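Local coordinates for protein putative glycoside hydrolase (Bacteroides thetaiotaomicron VPI-5482, PDB 3HBZ) that binds calcium and is a putative glycoside hydrolase that may play a part in carbohydrate metabolism, its exact function not yet established, at residues Ile99-Thr105 with Phe114-Glu118; Tyr212-Tyr216 with Asp332-Ile337. All coordinates share one frame. Numbering follows the deposited sequence.

Contact 1 (Ile99-Thr105 with Phe114-Glu118); sequences IYNFEDT and FVERE. With NA (sodium ion), chain D; CA (calcium ion), chain B.
A sodium ion bridges the two segments where their backbones lie apart: I99 O and E116 OE1 each bind it at 2.4 Å, and four waters complete six ligands. E116 folds back (chi1 and chi2 both m) to reach the metal; its OE2 accepts from W126 and, at 2.5 Å, from a water that accepts from F102 N. After strand 99-100 the chain leaves the large antiparallel sheet and bends through F102, left-handed (59/32); N101 O (2.4 Å) and E103 OE2 (2.3 Å) bind a calcium ion. Strand 115-118 belongs to a two-stranded sheet with 121-125, which the sodium joins to this bend. Further on the two segments meet in a single bridge, T105 with F114 (CA-CA 4.3 Å), and V115 N donates to D104 O at 3.0 Å. The edge of F102 points at the face of F114, centroids 5.9 Å apart, planes at 78°, while T105 CG2 sits 4.0 Å from the F114 centroid. D104 OD1 and R117 NH1 form a salt bridge at 3.6 Å.

Contact 2 (Tyr212-Tyr216 with Asp332-Ile337); sequences YLAGY and DEVELI. With CA (calcium ion), chain B.
Within the large antiparallel sheet of the domain, strands 212-216 and 334-337 run antiparallel, axes 4.5 Å apart at closest, 167° between N-to-C directions. Y212 pairs with I337 and A214 with E335 as hydrogen-bonded pairs: Y212 N to I337 O 3.2 Å, I337 N to Y212 O 2.9 Å, A214 N to E335 O 3.1 Å, E335 N to A214 O 2.8 Å. L213 and L336 form the non-hydrogen-bonded pair between them. The register then slips by one in a beta bulge beside the calcium site, at E333, left-handed (54/56), and Y216 pairs with D332: Y216 N to D332 O and D332 N to Y216 O, both 3.0 Å.

G215 is the hollow opposite this bulge: an ideal CB would lie 2.8 Å from V334 CG2, and its bare CA meets E333 O at 3.3 Å. I337 CD1 fills the dip between Y212 and A214, 4.1 Å from Y212 CB and 4.0 Å from A214 CB. On the other face L213 (t, p) lays CD1 against V334 CG1 at 3.6 Å.

Next to the bulge, D332 binds the calcium through OD1 and OD2, at 2.5 and 2.6 Å; D332 OD2 also accepts from K154 N, and D332 OD1 from E333 N at 2.9 Å. Strand 281-290 flanks 210-220 on its other edge and strand 99-100 flanks 328-338, while I310 and F312 of strand 306-313 pack against L213 and V334 respectively.

From the N terminus, the chain enters the large antiparallel sheet at strand 99-100, and contact 1 closes a short loop when 114-118 returns beside 99-105, joining hairpin 115-125 to strand 99-100. Contact 2 follows in series, tying strand 210-220 to 328-338: 212-216 waits 116 residues, through four further strands of the sheet, for 332-337 near the C-terminal end. The loops neither nest nor cross, yet the contacts touch. Y100 N and V334 O lie 2.9 Å apart, a probable hydrogen bond joining strands 99-100 and 328-338, and F102 CE2 packs on V334 CG2 at 3.8 Å. N101 and E103 share one calcium with D332, T155 and K157 completing its protein ligands.

Contact 1 (Ile99-Thr105 with Phe114-Glu118)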
loop_
_atom_site.group_PDB
_atom_site.type_symbol
_atom_site.label_atom_id
_atom_site.label_comp_id
_atom_site.label_asym_id
_atom_site.label_seq_id
_atom_site.Cartn_x
_atom_site.Cartn_y
_atom_site.Cartn_z
ATOM N N ILE A 99 -10.775 -9.908 -5.123
ATOM C CA ILE A 99 -10.257 -11.025 -5.921
ATOM C C ILE A 99 -8.963 -10.556 -6.556
ATOM O O ILE A 99 -8.977 -9.609 -7.330
ATOM C CB ILE A 99 -11.260 -11.469 -7.024
ATOM C CG1 ILE A 99 -12.615 -11.864 -6.423
ATOM C CG2 ILE A 99 -10.680 -12.604 -7.902
ATOM C CD1 ILE A 99 -12.682 -13.227 -5.831
ATOM N N TYR A 100 -7.850 -11.222 -6.251
ATOM C CA TYR A 100 -6.523 -10.715 -6.614
ATOM C C TYR A 100 -5.741 -11.740 -7.409
ATOM O O TYR A 100 -5.309 -12.746 -6.865
ATOM C CB TYR A 100 -5.741 -10.379 -5.349
ATOM C CG TYR A 100 -6.560 -9.652 -4.304
ATOM C CD1 TYR A 100 -7.192 -8.462 -4.604
ATOM C CD2 TYR A 100 -6.698 -10.165 -3.024
ATOM C CE1 TYR A 100 -7.944 -7.791 -3.659
ATOM C CE2 TYR A 100 -7.458 -9.515 -2.069
ATOM C CZ TYR A 100 -8.065 -8.322 -2.374
ATOM O OH TYR A 100 -8.800 -7.665 -1.398
ATOM N N ASN A 101 -5.540 -11.472 -8.693
ATOM C CA ASN A 101 -4.804 -12.384 -9.565
ATOM C C ASN A 101 -3.402 -11.865 -9.955
ATOM O O ASN A 101 -2.626 -12.546 -10.620
ATOM C CB ASN A 101 -5.663 -12.675 -10.804
ATOM C CG ASN A 101 -6.783 -13.689 -10.510
ATOM O OD1 ASN A 101 -6.520 -14.825 -10.175
ATOM N ND2 ASN A 101 -8.020 -13.271 -10.650
ATOM N N PHE A 102 -3.105 -10.638 -9.541
ATOM C CA PHE A 102 -1.796 -10.029 -9.694
ATOM C C PHE A 102 -1.314 -9.921 -11.132
ATOM O O PHE A 102 -0.104 -10.002 -11.389
ATOM C CB PHE A 102 -0.797 -10.727 -8.755
ATOM C CG PHE A 102 -1.215 -10.641 -7.312
ATOM C CD1 PHE A 102 -1.078 -9.455 -6.633
ATOM C CD2 PHE A 102 -1.899 -11.672 -6.689
ATOM C CE1 PHE A 102 -1.537 -9.332 -5.324
ATOM C CE2 PHE A 102 -2.347 -11.539 -5.385
ATOM C CZ PHE A 102 -2.159 -10.357 -4.721
ATOM N N GLU A 103 -2.268 -9.732 -12.058
ATOM C CA GLU A 103 -1.973 -9.581 -13.462
ATOM C C GLU A 103 -1.663 -8.124 -13.860
ATOM O O GLU A 103 -0.926 -7.880 -14.800
ATOM C CB GLU A 103 -3.127 -10.087 -14.355
ATOM C CG GLU A 103 -3.650 -11.527 -14.081
ATOM C CD GLU A 103 -2.533 -12.561 -14.092
ATOM O OE1 GLU A 103 -1.538 -12.358 -14.831
ATOM O OE2 GLU A 103 -2.642 -13.564 -13.358
ATOM N N ASP A 104 -2.272 -7.161 -13.177
ATOM C CA ASP A 104 -2.334 -5.787 -13.674
ATOM C C ASP A 104 -1.418 -4.883 -12.870
ATOM O O ASP A 104 -1.459 -4.898 -11.625
ATOM C CB ASP A 104 -3.749 -5.245 -13.519
ATOM C CG ASP A 104 -4.758 -5.934 -14.461
ATOM O OD1 ASP A 104 -4.434 -6.199 -15.622
ATOM O OD2 ASP A 104 -5.851 -6.223 -13.986
ATOM N N THR A 105 -0.622 -4.093 -13.566
ATOM C CA THR A 105 0.258 -3.123 -12.932
ATOM C C THR A 105 0.233 -1.838 -13.761
ATOM O O THR A 105 -0.204 -1.839 -14.926
ATOM C CB THR A 105 1.685 -3.613 -12.893
ATOM O OG1 THR A 105 2.118 -3.814 -14.227
ATOM C CG2 THR A 105 1.825 -4.923 -12.065
ATOM N N PHE A 114 0.940 -2.696 -8.458
ATOM C CA PHE A 114 -0.185 -3.592 -8.723
ATOM C C PHE A 114 -1.494 -2.888 -8.518
ATOM O O PHE A 114 -1.709 -2.218 -7.482
ATOM C CB PHE A 114 -0.097 -4.791 -7.763
ATOM C CG PHE A 114 0.989 -5.741 -8.095
ATOM C CD1 PHE A 114 0.756 -6.776 -9.002
ATOM C CD2 PHE A 114 2.253 -5.615 -7.526
ATOM C CE1 PHE A 114 1.783 -7.670 -9.314
ATOM C CE2 PHE A 114 3.256 -6.528 -7.837
ATOM C CZ PHE A 114 3.019 -7.538 -8.741
ATOM N N VAL A 115 -2.386 -3.030 -9.483
ATOM C CA VAL A 115 -3.707 -2.431 -9.410
ATOM C C VAL A 115 -4.806 -3.471 -9.602
ATOM O O VAL A 115 -4.574 -4.560 -10.137
ATOM C CB VAL A 115 -3.825 -1.291 -10.467
ATOM C CG1 VAL A 115 -2.688 -0.242 -10.199
ATOM C CG2 VAL A 115 -3.694 -1.827 -11.918
ATOM N N GLU A 116 -6.001 -3.135 -9.137
ATOM C CA GLU A 116 -7.204 -3.914 -9.424
ATOM C C GLU A 116 -8.025 -3.096 -10.411
ATOM O O GLU A 116 -8.084 -1.868 -10.272
ATOM C CB GLU A 116 -7.954 -4.161 -8.134
ATOM C CG GLU A 116 -7.099 -4.854 -7.033
ATOM C CD GLU A 116 -6.639 -6.224 -7.468
ATOM O OE1 GLU A 116 -7.340 -6.822 -8.296
ATOM O OE2 GLU A 116 -5.568 -6.694 -7.013
ATOM N N ARG A 117 -8.616 -3.757 -11.419
ATOM C CA ARG A 117 -9.426 -3.099 -12.434
ATOM C C ARG A 117 -10.851 -3.672 -12.463
ATOM O O ARG A 117 -11.094 -4.820 -12.077
ATOM C CB ARG A 117 -8.782 -3.225 -13.841
ATOM C CG ARG A 117 -7.505 -2.407 -14.001
ATOM C CD ARG A 117 -6.819 -2.468 -15.412
ATOM N NE ARG A 117 -5.816 -1.373 -15.545
ATOM C CZ ARG A 117 -4.473 -1.482 -15.688
ATOM N NH1 ARG A 117 -3.853 -2.659 -15.784
ATOM N NH2 ARG A 117 -3.724 -0.378 -15.756
ATOM N N GLU A 118 -11.801 -2.827 -12.855
ATOM C CA GLU A 118 -13.115 -3.268 -13.375
ATOM C C GLU A 118 -13.159 -2.753 -14.806
ATOM O O GLU A 118 -13.305 -1.556 -15.025
ATOM C CB GLU A 118 -14.283 -2.689 -12.569
ATOM C CG GLU A 118 -14.485 -3.306 -11.167
ATOM C CD GLU A 118 -15.751 -2.782 -10.434
ATOM O OE1 GLU A 118 -16.589 -2.086 -11.057
ATOM O OE2 GLU A 118 -15.911 -3.065 -9.225
HETATM NA NA NA D . -9.404 -7.936 -8.973
HETATM CA CA CA B . -2.042 -14.718 -11.423
HETATM O O HOH W 1 -4.182 -15.734 -11.322
HETATM O O HOH W 2 -7.061 -9.231 -9.783
HETATM O O HOH W 3 -4.139 -8.457 -8.071
HETATM O O HOH W 4 -2.870 -6.876 -10.163
HETATM O O HOH W 5 -8.620 -6.803 -11.141
HETATM O O HOH W 6 -10.821 -6.301 -9.119
HETATM O O HOH W 7 -10.732 -9.849 -10.469
#

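Contact 2 (Tyr212-Tyr216 with Asp332-Ile337)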
loop_
_atom_site.group_PDB
_atom_site.type_symbol
_atom_site.label_atom_id
_atom_site.label_comp_id
_atom_site.label_asym_id
_atom_site.label_seq_id
_atom_site.Cartn_x
_atom_site.Cartn_y
_atom_site.Cartn_z
ATOM N N TYR A 212 -12.620 -15.014 5.765
ATOM C CA TYR A 212 -11.386 -15.753 5.439
ATOM C C TYR A 212 -10.567 -14.983 4.436
ATOM O O TYR A 212 -11.134 -14.238 3.614
ATOM C CB TYR A 212 -11.673 -17.116 4.770
ATOM C CG TYR A 212 -12.427 -18.072 5.644
ATOM C CD1 TYR A 212 -13.798 -18.074 5.638
ATOM C CD2 TYR A 212 -11.769 -18.929 6.522
ATOM C CE1 TYR A 212 -14.521 -18.902 6.457
ATOM C CE2 TYR A 212 -12.502 -19.803 7.356
ATOM C CZ TYR A 212 -13.878 -19.758 7.307
ATOM O OH TYR A 212 -14.677 -20.563 8.052
ATOM N N LEU A 213 -9.233 -15.121 4.551
ATOM C CA LEU A 213 -8.281 -14.699 3.525
ATOM C C LEU A 213 -7.684 -16.006 2.971
ATOM O O LEU A 213 -7.065 -16.764 3.730
ATOM C CB LEU A 213 -7.148 -13.877 4.132
ATOM C CG LEU A 213 -6.070 -13.435 3.119
ATOM C CD1 LEU A 213 -6.678 -12.518 2.047
ATOM C CD2 LEU A 213 -4.940 -12.706 3.828
ATOM N N ALA A 214 -7.847 -16.245 1.673
ATOM C CA ALA A 214 -7.436 -17.484 1.030
ATOM C C ALA A 214 -6.554 -17.161 -0.166
ATOM O O ALA A 214 -6.643 -16.073 -0.699
ATOM C CB ALA A 214 -8.684 -18.311 0.572
ATOM N N GLY A 215 -5.665 -18.088 -0.523
ATOM C CA GLY A 215 -4.847 -17.951 -1.711
ATOM C C GLY A 215 -3.752 -18.970 -1.760
ATOM O O GLY A 215 -3.782 -19.946 -1.008
ATOM N N TYR A 216 -2.786 -18.760 -2.663
ATOM C CA TYR A 216 -1.676 -19.679 -2.791
ATOM C C TYR A 216 -0.324 -18.994 -2.629
ATOM O O TYR A 216 -0.156 -17.843 -3.046
ATOM C CB TYR A 216 -1.728 -20.378 -4.160
ATOM C CG TYR A 216 -2.867 -21.329 -4.254
ATOM C CD1 TYR A 216 -4.127 -20.883 -4.630
ATOM C CD2 TYR A 216 -2.706 -22.687 -3.925
ATOM C CE1 TYR A 216 -5.188 -21.754 -4.709
ATOM C CE2 TYR A 216 -3.769 -23.574 -4.014
ATOM C CZ TYR A 216 -5.007 -23.081 -4.388
ATOM O OH TYR A 216 -6.076 -23.902 -4.469
ATOM N N ASP A 332 -0.237 -15.823 -5.318
ATOM C CA ASP A 332 -1.182 -15.758 -6.414
ATOM C C ASP A 332 -2.578 -16.219 -6.007
ATOM O O ASP A 332 -2.750 -16.929 -5.003
ATOM C CB ASP A 332 -0.686 -16.578 -7.608
ATOM C CG ASP A 332 -1.165 -16.006 -8.969
ATOM O OD1 ASP A 332 -1.884 -14.985 -8.962
ATOM O OD2 ASP A 332 -0.835 -16.591 -10.036
ATOM N N GLU A 333 -3.570 -15.805 -6.801
ATOM C CA GLU A 333 -4.972 -16.262 -6.667
ATOM C C GLU A 333 -5.522 -16.058 -5.249
ATOM O O GLU A 333 -6.008 -16.996 -4.602
ATOM C CB GLU A 333 -5.102 -17.736 -7.071
ATOM C CG GLU A 333 -4.783 -18.007 -8.523
ATOM C CD GLU A 333 -5.054 -19.456 -8.968
ATOM O OE1 GLU A 333 -5.529 -20.279 -8.152
ATOM O OE2 GLU A 333 -4.803 -19.772 -10.159
ATOM N N VAL A 334 -5.478 -14.826 -4.763
ATOM C CA VAL A 334 -5.890 -14.573 -3.397
ATOM C C VAL A 334 -7.320 -14.070 -3.443
ATOM O O VAL A 334 -7.712 -13.375 -4.381
ATOM C CB VAL A 334 -4.976 -13.493 -2.701
ATOM C CG1 VAL A 334 -5.440 -13.183 -1.291
ATOM C CG2 VAL A 334 -3.545 -13.974 -2.674
ATOM N N GLU A 335 -8.064 -14.363 -2.383
ATOM C CA GLU A 335 -9.404 -13.854 -2.230
ATOM C C GLU A 335 -9.669 -13.379 -0.812
ATOM O O GLU A 335 -9.408 -14.086 0.159
ATOM C CB GLU A 335 -10.440 -14.946 -2.625
ATOM C CG GLU A 335 -11.791 -14.355 -2.703
ATOM C CD GLU A 335 -12.862 -15.280 -3.244
ATOM O OE1 GLU A 335 -12.578 -16.470 -3.498
ATOM O OE2 GLU A 335 -13.996 -14.774 -3.407
ATOM N N LEU A 336 -10.243 -12.194 -0.684
ATOM C CA LEU A 336 -10.869 -11.783 0.584
ATOM C C LEU A 336 -12.338 -12.243 0.595
ATOM O O LEU A 336 -13.194 -11.692 -0.118
ATOM C CB LEU A 336 -10.755 -10.258 0.732
ATOM C CG LEU A 336 -11.337 -9.692 2.023
ATOM C CD1 LEU A 336 -10.693 -10.334 3.258
ATOM C CD2 LEU A 336 -11.205 -8.125 1.992
ATOM N N ILE A 337 -12.629 -13.282 1.378
ATOM C CA ILE A 337 -13.972 -13.871 1.435
ATOM C C ILE A 337 -14.711 -13.219 2.603
ATOM O O ILE A 337 -14.165 -13.097 3.704
ATOM C CB ILE A 337 -13.910 -15.429 1.634
ATOM C CG1 ILE A 337 -13.098 -16.079 0.479
ATOM C CG2 ILE A 337 -15.346 -16.075 1.725
ATOM C CD1 ILE A 337 -12.596 -17.511 0.770
HETATM CA CA CA B . -2.042 -14.718 -11.423
HETATM O O HOH W 1 -4.182 -15.734 -11.322
#